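Local coordinates for protein HI1317 (Haemophilus influenzae, PDB 1JOV) that probably interconverts the alpha and beta anomers of D-glucose 6-phosphate, as a member of the glucose-6-phosphate 1-epimerase family, at residues K7-E12 against S99-S104; H28-A33 against H106-E111; R92-Q97 against I120-V125. One frame throughout, in Å; residues are numbered along the deposited sequence.

Contact 1 of 3, residues K7-E12 against S99-S104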
loop_
_atom_site.group_PDB
_atom_site.type_symbol
_atom_site.label_atom_id
_atom_site.label_comp_id
_atom_site.label_asym_id
_atom_site.label_seq_id
_atom_site.Cartn_x
_atom_site.Cartn_y
_atom_site.Cartn_z
ATOM N N LYS A 7 19.410 12.830 7.426
ATOM C CA LYS A 7 20.131 13.266 6.245
ATOM C C LYS A 7 19.250 14.029 5.313
ATOM O O LYS A 7 18.057 13.800 5.240
ATOM C CB LYS A 7 20.716 12.025 5.480
ATOM C CG LYS A 7 21.820 12.348 4.523
ATOM C CD LYS A 7 23.066 12.696 5.458
ATOM C CE LYS A 7 24.263 11.932 4.986
ATOM N NZ LYS A 7 25.317 11.900 6.025
ATOM N N THR A 8 19.860 15.143 4.847
ATOM C CA THR A 8 19.292 16.105 3.923
ATOM C C THR A 8 19.832 15.627 2.581
ATOM O O THR A 8 20.965 15.958 2.243
ATOM C CB THR A 8 19.708 17.569 4.132
ATOM O OG1 THR A 8 19.340 17.984 5.450
ATOM C CG2 THR A 8 19.023 18.466 3.106
ATOM N N LEU A 9 19.049 14.886 1.818
ATOM C CA LEU A 9 19.525 14.448 0.514
ATOM C C LEU A 9 19.461 15.615 -0.484
ATOM O O LEU A 9 20.470 15.906 -1.181
ATOM C CB LEU A 9 18.787 13.196 -0.027
ATOM C CG LEU A 9 18.892 11.909 0.773
ATOM C CD1 LEU A 9 18.055 12.018 2.075
ATOM C CD2 LEU A 9 18.359 10.794 -0.115
ATOM N N THR A 10 18.291 16.259 -0.566
ATOM C CA THR A 10 18.132 17.525 -1.332
ATOM C C THR A 10 17.243 18.417 -0.491
ATOM O O THR A 10 16.739 17.963 0.540
ATOM C CB THR A 10 17.466 17.351 -2.722
ATOM O OG1 THR A 10 16.040 17.246 -2.548
ATOM C CG2 THR A 10 18.001 16.098 -3.421
ATOM N N PRO A 11 17.020 19.672 -0.891
ATOM C CA PRO A 11 16.109 20.551 -0.140
ATOM C C PRO A 11 14.712 19.980 -0.062
ATOM O O PRO A 11 14.029 20.320 0.914
ATOM C CB PRO A 11 16.101 21.872 -0.960
ATOM C CG PRO A 11 17.436 21.855 -1.663
ATOM C CD PRO A 11 17.653 20.374 -2.032
ATOM N N GLU A 12 14.332 19.126 -1.020
ATOM C CA GLU A 12 12.990 18.587 -1.055
ATOM C C GLU A 12 12.900 17.159 -0.481
ATOM O O GLU A 12 11.789 16.660 -0.301
ATOM C CB GLU A 12 12.501 18.653 -2.499
ATOM C CG GLU A 12 12.393 20.154 -2.920
ATOM C CD GLU A 12 12.203 20.367 -4.377
ATOM O OE1 GLU A 12 12.924 19.691 -5.134
ATOM O OE2 GLU A 12 11.342 21.204 -4.750
ATOM N N SER A 99 17.938 3.412 -3.882
ATOM C CA SER A 99 18.992 3.237 -4.869
ATOM C C SER A 99 18.995 4.331 -5.923
ATOM O O SER A 99 19.947 4.505 -6.673
ATOM C CB SER A 99 18.753 1.872 -5.510
ATOM O OG SER A 99 17.446 1.751 -5.905
ATOM N N HIS A 100 17.911 5.043 -6.016
ATOM C CA HIS A 100 17.844 6.156 -6.945
ATOM C C HIS A 100 16.786 7.164 -6.651
ATOM O O HIS A 100 15.684 6.872 -6.216
ATOM C CB HIS A 100 17.605 5.536 -8.307
ATOM C CG HIS A 100 17.147 6.487 -9.350
ATOM N ND1 HIS A 100 18.012 7.361 -9.966
ATOM C CD2 HIS A 100 15.936 6.659 -9.954
ATOM C CE1 HIS A 100 17.361 8.037 -10.897
ATOM N NE2 HIS A 100 16.107 7.606 -10.936
ATOM N N TYR A 101 17.107 8.449 -6.818
ATOM C CA TYR A 101 16.065 9.487 -6.689
ATOM C C TYR A 101 16.283 10.507 -7.844
ATOM O O TYR A 101 17.427 10.836 -8.160
ATOM C CB TYR A 101 16.080 10.123 -5.297
ATOM C CG TYR A 101 17.399 10.697 -4.840
ATOM C CD1 TYR A 101 18.360 9.936 -4.222
ATOM C CD2 TYR A 101 17.656 12.057 -5.060
ATOM C CE1 TYR A 101 19.579 10.552 -3.779
ATOM C CE2 TYR A 101 18.810 12.649 -4.645
ATOM C CZ TYR A 101 19.736 11.948 -4.006
ATOM O OH TYR A 101 20.890 12.609 -3.663
ATOM N N TYR A 102 15.191 10.850 -8.557
ATOM C CA TYR A 102 15.159 11.784 -9.686
ATOM C C TYR A 102 14.129 12.844 -9.328
ATOM O O TYR A 102 12.929 12.568 -9.194
ATOM C CB TYR A 102 14.795 11.151 -11.053
ATOM C CG TYR A 102 14.555 12.159 -12.179
ATOM C CD1 TYR A 102 15.619 12.746 -12.905
ATOM C CD2 TYR A 102 13.270 12.539 -12.537
ATOM C CE1 TYR A 102 15.400 13.679 -13.917
ATOM C CE2 TYR A 102 13.032 13.461 -13.565
ATOM C CZ TYR A 102 14.091 14.031 -14.251
ATOM O OH TYR A 102 13.861 14.954 -15.239
ATOM N N ILE A 103 14.588 14.055 -9.280
ATOM C CA ILE A 103 13.721 15.192 -9.024
ATOM C C ILE A 103 13.713 16.229 -10.134
ATOM O O ILE A 103 14.752 16.733 -10.538
ATOM C CB ILE A 103 14.138 15.822 -7.703
ATOM C CG1 ILE A 103 14.031 14.812 -6.574
ATOM C CG2 ILE A 103 13.293 17.053 -7.392
ATOM C CD1 ILE A 103 14.775 15.231 -5.325
ATOM N N SER A 104 12.478 16.534 -10.608
ATOM C CA SER A 104 12.291 17.553 -11.622
ATOM C C SER A 104 11.004 18.330 -11.402
ATOM O O SER A 104 10.203 18.007 -10.520
ATOM C CB SER A 104 12.263 16.902 -12.966
ATOM O OG SER A 104 11.027 16.305 -13.248
#
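The Tyr101 ring takes Leu9 CD2 at its CE1 and Thr10 CG2 at its CE2, both obliquely. Leu9 CD2 lies 3.9 Å from Tyr101 CE1, and Thr10 CG2 reaches Tyr101 CE2 at 3.7 Å, its side chain running past that of the tyrosine in the opposite sense. The ring owes its place to chi1 of 55°, which sets Tyr101 CG between the backbone N and the carbonyl carbon. Two residues on, Ile103 comes tip to tip with Thr10: Ile103 CD1 stands 3.7 Å from Thr10 OG1, with Thr10 CG2 scarcely farther away. The Ile103 CG2 branch serves the next neighbour and packs at 3.5 Å against Glu12 OE1, the end of an extended side chain.

The hydroxyl of Thr10 is committed within its own segment, where it accepts Glu12 N at 3.0 Å and closes an ST turn with a bent bond of 145°. The turn joins Thr10 to Glu12, the two residues that meet Ile103. Leu9 and Thr10 also form a classic beta bulge opposite Leu13, where the chain turns a corner.

Glu12 CA and Ile103 CA are 8.7 Å apart, and the contact is made mainly by side chains. Leu13 also touches Tyr101, while His28 touches both Glu12 and Ile103. Lying at the surface, this is sheet-to-sheet packing in the beta-rich fold of the aldose 1-epimerase family: edge strand 3-10 and the turn after it meet one face of edge strand 97-104 of a second antiparallel sheet.

Contact 2 of 3, residues H28-A33 against H106-E111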
loop_
_atom_site.group_PDB
_atom_site.type_symbol
_atom_site.label_atom_id
_atom_site.label_comp_id
_atom_site.label_asym_id
_atom_site.label_seq_id
_atom_site.Cartn_x
_atom_site.Cartn_y
_atom_site.Cartn_z
ATOM N N HIS A 28 7.417 18.696 -2.217
ATOM C CA HIS A 28 7.703 19.138 -3.572
ATOM C C HIS A 28 6.496 19.782 -4.145
ATOM O O HIS A 28 5.476 19.759 -3.537
ATOM C CB HIS A 28 8.027 17.898 -4.391
ATOM C CG HIS A 28 8.360 18.169 -5.843
ATOM N ND1 HIS A 28 9.648 18.330 -6.260
ATOM C CD2 HIS A 28 7.600 18.137 -6.956
ATOM C CE1 HIS A 28 9.677 18.451 -7.583
ATOM N NE2 HIS A 28 8.450 18.321 -8.028
ATOM N N ALA A 29 6.673 20.447 -5.269
ATOM C CA ALA A 29 5.501 21.034 -5.903
ATOM C C ALA A 29 4.396 20.022 -6.066
ATOM O O ALA A 29 3.209 20.340 -5.871
ATOM C CB ALA A 29 5.877 21.587 -7.237
ATOM N N VAL A 30 4.756 18.785 -6.420
ATOM C CA VAL A 30 3.751 17.770 -6.648
ATOM C C VAL A 30 3.023 17.311 -5.372
ATOM O O VAL A 30 1.930 16.677 -5.446
ATOM C CB VAL A 30 4.371 16.594 -7.365
ATOM C CG1 VAL A 30 5.020 17.034 -8.718
ATOM C CG2 VAL A 30 5.419 16.026 -6.498
ATOM N N GLY A 31 3.539 17.693 -4.208
ATOM C CA GLY A 31 2.906 17.337 -2.977
ATOM C C GLY A 31 3.891 16.778 -1.956
ATOM O O GLY A 31 5.081 17.028 -2.039
ATOM N N THR A 32 3.403 15.977 -1.004
ATOM C CA THR A 32 4.310 15.464 0.017
ATOM C C THR A 32 4.149 13.934 0.121
ATOM O O THR A 32 3.120 13.393 -0.270
ATOM C CB THR A 32 3.948 16.015 1.364
ATOM O OG1 THR A 32 2.598 15.622 1.711
ATOM C CG2 THR A 32 3.905 17.555 1.317
ATOM N N ALA A 33 5.155 13.270 0.614
ATOM C CA ALA A 33 5.101 11.824 0.770
ATOM C C ALA A 33 6.054 11.401 1.868
ATOM O O ALA A 33 6.978 12.135 2.188
ATOM C CB ALA A 33 5.452 11.132 -0.538
ATOM N N HIS A 106 7.954 18.633 -12.594
ATOM C CA HIS A 106 6.601 18.120 -12.329
ATOM C C HIS A 106 6.566 16.681 -11.870
ATOM O O HIS A 106 5.533 16.057 -11.998
ATOM C CB HIS A 106 5.707 18.203 -13.576
ATOM C CG HIS A 106 5.471 19.596 -14.038
ATOM N ND1 HIS A 106 4.702 20.490 -13.329
ATOM C CD2 HIS A 106 5.949 20.266 -15.107
ATOM C CE1 HIS A 106 4.690 21.649 -13.962
ATOM N NE2 HIS A 106 5.441 21.539 -15.042
ATOM N N LYS A 107 7.681 16.151 -11.415
ATOM C CA LYS A 107 7.702 14.706 -11.143
ATOM C C LYS A 107 8.874 14.279 -10.281
ATOM O O LYS A 107 9.994 14.817 -10.372
ATOM C CB LYS A 107 7.784 13.969 -12.465
ATOM C CG LYS A 107 7.842 12.448 -12.358
ATOM C CD LYS A 107 8.422 11.803 -13.623
ATOM C CE LYS A 107 7.334 11.582 -14.654
ATOM N NZ LYS A 107 7.843 10.851 -15.878
ATOM N N VAL A 108 8.595 13.278 -9.494
ATOM C CA VAL A 108 9.639 12.756 -8.642
ATOM C C VAL A 108 9.655 11.257 -8.721
ATOM O O VAL A 108 8.621 10.613 -8.577
ATOM C CB VAL A 108 9.442 13.202 -7.200
ATOM C CG1 VAL A 108 10.515 12.639 -6.288
ATOM C CG2 VAL A 108 9.453 14.728 -7.125
ATOM N N ARG A 109 10.842 10.721 -8.935
ATOM C CA ARG A 109 10.941 9.237 -9.000
ATOM C C ARG A 109 11.872 8.720 -7.926
ATOM O O ARG A 109 12.993 9.149 -7.880
ATOM C CB ARG A 109 11.480 8.785 -10.364
ATOM C CG ARG A 109 11.468 7.207 -10.492
ATOM C CD ARG A 109 11.989 6.702 -11.927
ATOM N NE ARG A 109 11.960 5.210 -11.985
ATOM C CZ ARG A 109 10.992 4.468 -12.519
ATOM N NH1 ARG A 109 9.977 5.054 -13.182
ATOM N NH2 ARG A 109 11.094 3.124 -12.458
ATOM N N LEU A 110 11.420 7.772 -7.043
ATOM C CA LEU A 110 12.311 7.150 -6.042
ATOM C C LEU A 110 12.326 5.652 -6.354
ATOM O O LEU A 110 11.247 5.097 -6.735
ATOM C CB LEU A 110 11.616 7.271 -4.672
ATOM C CG LEU A 110 11.380 8.744 -4.225
ATOM C CD1 LEU A 110 10.782 8.621 -2.751
ATOM C CD2 LEU A 110 12.623 9.614 -4.304
ATOM N N GLU A 111 13.491 5.033 -6.201
ATOM C CA GLU A 111 13.620 3.559 -6.428
ATOM C C GLU A 111 14.230 2.994 -5.180
ATOM O O GLU A 111 15.129 3.590 -4.619
ATOM C CB GLU A 111 14.514 3.157 -7.635
ATOM C CG GLU A 111 13.836 3.720 -8.900
ATOM C CD GLU A 111 14.582 3.319 -10.176
ATOM O OE1 GLU A 111 15.533 2.494 -10.092
ATOM O OE2 GLU A 111 14.223 3.842 -11.261
#
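A CH-pi contact joins His28 to Val108: Val108 CG2 sits 3.6 Å from the centroid of the His28 imidazole, only 4° off the ring normal. The methyl is therefore almost equally far from all five ring atoms. With chi1 at 180°, His28 CG is anti to the backbone N, while chi2 of 94° sets the ring plane roughly perpendicular to the plane of CA, CB and CG.

Van der Waals packing adds Val30. Its CG1 methyl rests on the carbonyl of the other segment, 3.5 Å from His106 O, and its CG2 makes a looser apolar pair with Val108 CG2 at 4.3 Å. Ile103 also touches both His28 and Val108.

Polar bonds hold each side in shape. His28 N to Gly31 O and Gly31 N to His28 O, both 2.9 Å, close a type I turn, and His28 NE2 makes a weak bond to Val105 O. On the other strand, Arg109 NE meets the anti lone pair of Glu111 OE2 at 2.7 Å in a salt bridge.

Paired in both directions between His28 and Gly31, the turn is a two-residue beta hairpin connection; here its hairpin, strands 21-28 and 31-36, packs on strand 107-115 of the facing antiparallel sheet.

Contact 3 of 3, residues R92-Q97 against I120-V125. With SO4 (sulfate ion), chain B.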
loop_
_atom_site.group_PDB
_atom_site.type_symbol
_atom_site.label_atom_id
_atom_site.label_comp_id
_atom_site.label_asym_id
_atom_site.label_seq_id
_atom_site.Cartn_x
_atom_site.Cartn_y
_atom_site.Cartn_z
ATOM N N ARG A 92 8.168 -6.759 4.176
ATOM C CA ARG A 92 7.672 -5.570 4.824
ATOM C C ARG A 92 8.341 -5.337 6.220
ATOM O O ARG A 92 8.096 -4.304 6.848
ATOM C CB ARG A 92 6.166 -5.711 4.989
ATOM C CG ARG A 92 5.717 -6.819 5.993
ATOM C CD ARG A 92 4.228 -6.829 6.078
ATOM N NE ARG A 92 3.784 -7.914 6.989
ATOM C CZ ARG A 92 2.625 -7.956 7.649
ATOM N NH1 ARG A 92 1.728 -7.019 7.532
ATOM N NH2 ARG A 92 2.360 -9.059 8.412
ATOM N N ILE A 93 9.114 -6.332 6.618
ATOM C CA ILE A 93 9.907 -6.283 7.856
ATOM C C ILE A 93 11.414 -6.204 7.733
ATOM O O ILE A 93 12.129 -6.387 8.731
ATOM C CB ILE A 93 9.508 -7.446 8.760
ATOM C CG1 ILE A 93 9.685 -8.766 8.092
ATOM C CG2 ILE A 93 8.147 -7.145 9.217
ATOM C CD1 ILE A 93 9.607 -10.058 9.129
ATOM N N ARG A 94 11.916 -5.965 6.516
ATOM C CA ARG A 94 13.323 -5.900 6.187
ATOM C C ARG A 94 13.647 -4.470 5.620
ATOM O O ARG A 94 12.756 -3.818 5.155
ATOM C CB ARG A 94 13.701 -6.911 5.130
ATOM C CG ARG A 94 13.586 -8.367 5.632
ATOM C CD ARG A 94 13.499 -9.511 4.519
ATOM N NE ARG A 94 14.613 -9.469 3.591
ATOM C CZ ARG A 94 14.644 -10.099 2.424
ATOM N NH1 ARG A 94 13.591 -10.830 2.021
ATOM N NH2 ARG A 94 15.741 -9.985 1.643
ATOM N N LEU A 95 14.825 -3.971 5.907
ATOM C CA LEU A 95 15.225 -2.648 5.470
ATOM C C LEU A 95 15.571 -2.768 3.982
ATOM O O LEU A 95 16.363 -3.620 3.575
ATOM C CB LEU A 95 16.577 -2.193 6.123
ATOM C CG LEU A 95 16.216 -1.632 7.463
ATOM C CD1 LEU A 95 17.490 -1.548 8.358
ATOM C CD2 LEU A 95 15.644 -0.296 7.233
ATOM N N TRP A 96 15.006 -1.859 3.226
ATOM C CA TRP A 96 15.415 -1.654 1.818
ATOM C C TRP A 96 16.370 -0.439 1.707
ATOM O O TRP A 96 16.379 0.430 2.618
ATOM C CB TRP A 96 14.173 -1.409 0.994
ATOM C CG TRP A 96 13.175 -2.540 0.960
ATOM C CD1 TRP A 96 12.565 -3.260 2.027
ATOM C CD2 TRP A 96 12.529 -3.017 -0.245
ATOM N NE1 TRP A 96 11.682 -4.165 1.502
ATOM C CE2 TRP A 96 11.655 -4.030 0.113
ATOM C CE3 TRP A 96 12.697 -2.717 -1.595
ATOM C CZ2 TRP A 96 10.817 -4.668 -0.794
ATOM C CZ3 TRP A 96 11.897 -3.380 -2.567
ATOM C CH2 TRP A 96 10.995 -4.408 -2.155
ATOM N N GLN A 97 17.026 -0.301 0.564
ATOM C CA GLN A 97 17.880 0.842 0.325
ATOM C C GLN A 97 17.274 1.737 -0.757
ATOM O O GLN A 97 16.649 1.273 -1.677
ATOM C CB GLN A 97 19.249 0.378 -0.143
ATOM C CG GLN A 97 20.122 -0.210 1.009
ATOM C CD GLN A 97 19.590 -1.532 1.496
ATOM O OE1 GLN A 97 19.439 -1.763 2.750
ATOM N NE2 GLN A 97 19.290 -2.434 0.572
ATOM N N ILE A 120 22.741 -10.225 -3.260
ATOM C CA ILE A 120 22.203 -10.264 -4.637
ATOM C C ILE A 120 20.799 -9.624 -4.568
ATOM O O ILE A 120 20.034 -9.913 -3.642
ATOM C CB ILE A 120 22.054 -11.710 -5.125
ATOM C CG1 ILE A 120 23.484 -12.276 -5.206
ATOM C CG2 ILE A 120 21.374 -11.685 -6.512
ATOM C CD1 ILE A 120 23.520 -13.797 -5.478
ATOM N N ILE A 121 20.457 -8.786 -5.564
ATOM C CA ILE A 121 19.154 -8.142 -5.649
ATOM C C ILE A 121 18.043 -9.196 -5.444
ATOM O O ILE A 121 18.158 -10.304 -5.975
ATOM C CB ILE A 121 18.943 -7.405 -7.005
ATOM C CG1 ILE A 121 17.587 -6.706 -7.004
ATOM C CG2 ILE A 121 19.046 -8.359 -8.189
ATOM C CD1 ILE A 121 17.529 -5.495 -6.098
ATOM N N GLU A 122 16.975 -8.863 -4.661
ATOM C CA GLU A 122 15.841 -9.743 -4.521
ATOM C C GLU A 122 14.553 -9.104 -5.116
ATOM O O GLU A 122 13.726 -9.783 -5.690
ATOM C CB GLU A 122 15.632 -10.129 -3.036
ATOM C CG GLU A 122 14.469 -11.066 -2.859
ATOM C CD GLU A 122 14.458 -11.488 -1.361
ATOM O OE1 GLU A 122 15.589 -11.660 -0.757
ATOM O OE2 GLU A 122 13.371 -11.601 -0.773
ATOM N N ALA A 123 14.409 -7.771 -4.968
ATOM C CA ALA A 123 13.172 -7.094 -5.417
ATOM C C ALA A 123 13.470 -5.607 -5.531
ATOM O O ALA A 123 14.454 -5.059 -4.983
ATOM C CB ALA A 123 11.974 -7.360 -4.440
ATOM N N LYS A 124 12.591 -4.949 -6.242
ATOM C CA LYS A 124 12.719 -3.517 -6.441
ATOM C C LYS A 124 11.361 -2.829 -6.201
ATOM O O LYS A 124 10.331 -3.456 -6.427
ATOM C CB LYS A 124 13.246 -3.245 -7.847
ATOM C CG LYS A 124 13.533 -1.781 -8.178
ATOM C CD LYS A 124 14.357 -1.657 -9.440
ATOM C CE LYS A 124 13.639 -2.231 -10.657
ATOM N NZ LYS A 124 14.338 -1.899 -11.926
ATOM N N VAL A 125 11.321 -1.596 -5.785
ATOM C CA VAL A 125 10.058 -0.840 -5.781
ATOM C C VAL A 125 10.360 0.512 -6.368
ATOM O O VAL A 125 11.334 1.170 -5.979
ATOM C CB VAL A 125 9.460 -0.638 -4.369
ATOM C CG1 VAL A 125 8.395 0.437 -4.398
ATOM C CG2 VAL A 125 8.886 -1.947 -3.835
HETATM S S SO4 B . -1.021 -8.387 9.810
HETATM O O1 SO4 B . -0.683 -7.146 9.141
HETATM O O2 SO4 B . -1.599 -9.223 8.803
HETATM O O3 SO4 B . -1.971 -8.183 10.926
HETATM O O4 SO4 B . 0.160 -8.936 10.422
#
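Arg94 grips Glu122 end-on with two nitrogens, one for each carboxylate oxygen. The bond from Arg94 NH1 to Glu122 OE2 is 2.9 Å long and arrives on the syn side. Arg94 NH2 reaches Glu122 OE1, also at 2.9 Å, but from above the carboxylate plane. Both oxygens lie close to the guanidinium plane, yet the two flat groups are turned 49° apart, so the bidentate salt bridge is twisted rather than coplanar. A bend at chi3 of 56° swings Arg94 NE out of the line of its chain, whereas Glu122 stretches out to meet it.

Beside this pair, Trp96 pushes the benzene end of its indole against the strand. Trp96 CZ3 lies 3.6 Å from Val125 CG2, and Trp96 CH2 lies 3.9 Å from Ala123 CB; both methyls come in obliquely. The carbonyl carbon of Lys124 also meets the ring, near its plane, at the edge.

Farther out, Thr90 OG1 and Phe115 O take additional hydrogen bonds from Arg94 NH1 and NH2, fixing the guanidinium. At the other end of the indole, Trp96 NE1 donates to Ala91 O, and Phe137 packs against Trp96, Ala123 and Val125. Glu122 and Ala123 share a classic beta bulge opposite Leu114, which lets both neighbours face the loop.

Arg92 does not touch the strand and holds a sulfate, probably from the crystallisation liquor: Arg92 NH1 bonds sulfate O1 at 2.9 Å, nearly straight at 175°, and Arg92 NH2 bonds sulfate O4 at 3.0 Å. Arg70 NH2 binds the same ion. These arginines can thus hold a tetrahedral oxyanion, consistent with a place for a substrate phosphate, while the charges of Arg94 and Glu122 probably offset each other beside the buried indole.

In the fold
From the N terminus, strand 3-10 and the turn after it supply residues 7-12, and the hairpin of strands 21-28 and 31-36 supplies 28-33; both belong to the five-stranded sheet. The chain then passes through a long region to segment 92-97, which runs into strand 97-104, and 99-104 closes contact 1 over 86 residues. The following strand closes contact 2 over 72, and strand 121-129 closes contact 3 over only 22. Every pair of contacts crosses. Contacts 1 and 2 adjoin through neighbouring strands 97-104 and 107-115 and tie the first sheet to the eight-stranded one. Contact 3, centred about 19 Å from the centre of contact 1 and about 21 Å from that of contact 2, anchors the loop entering that second sheet.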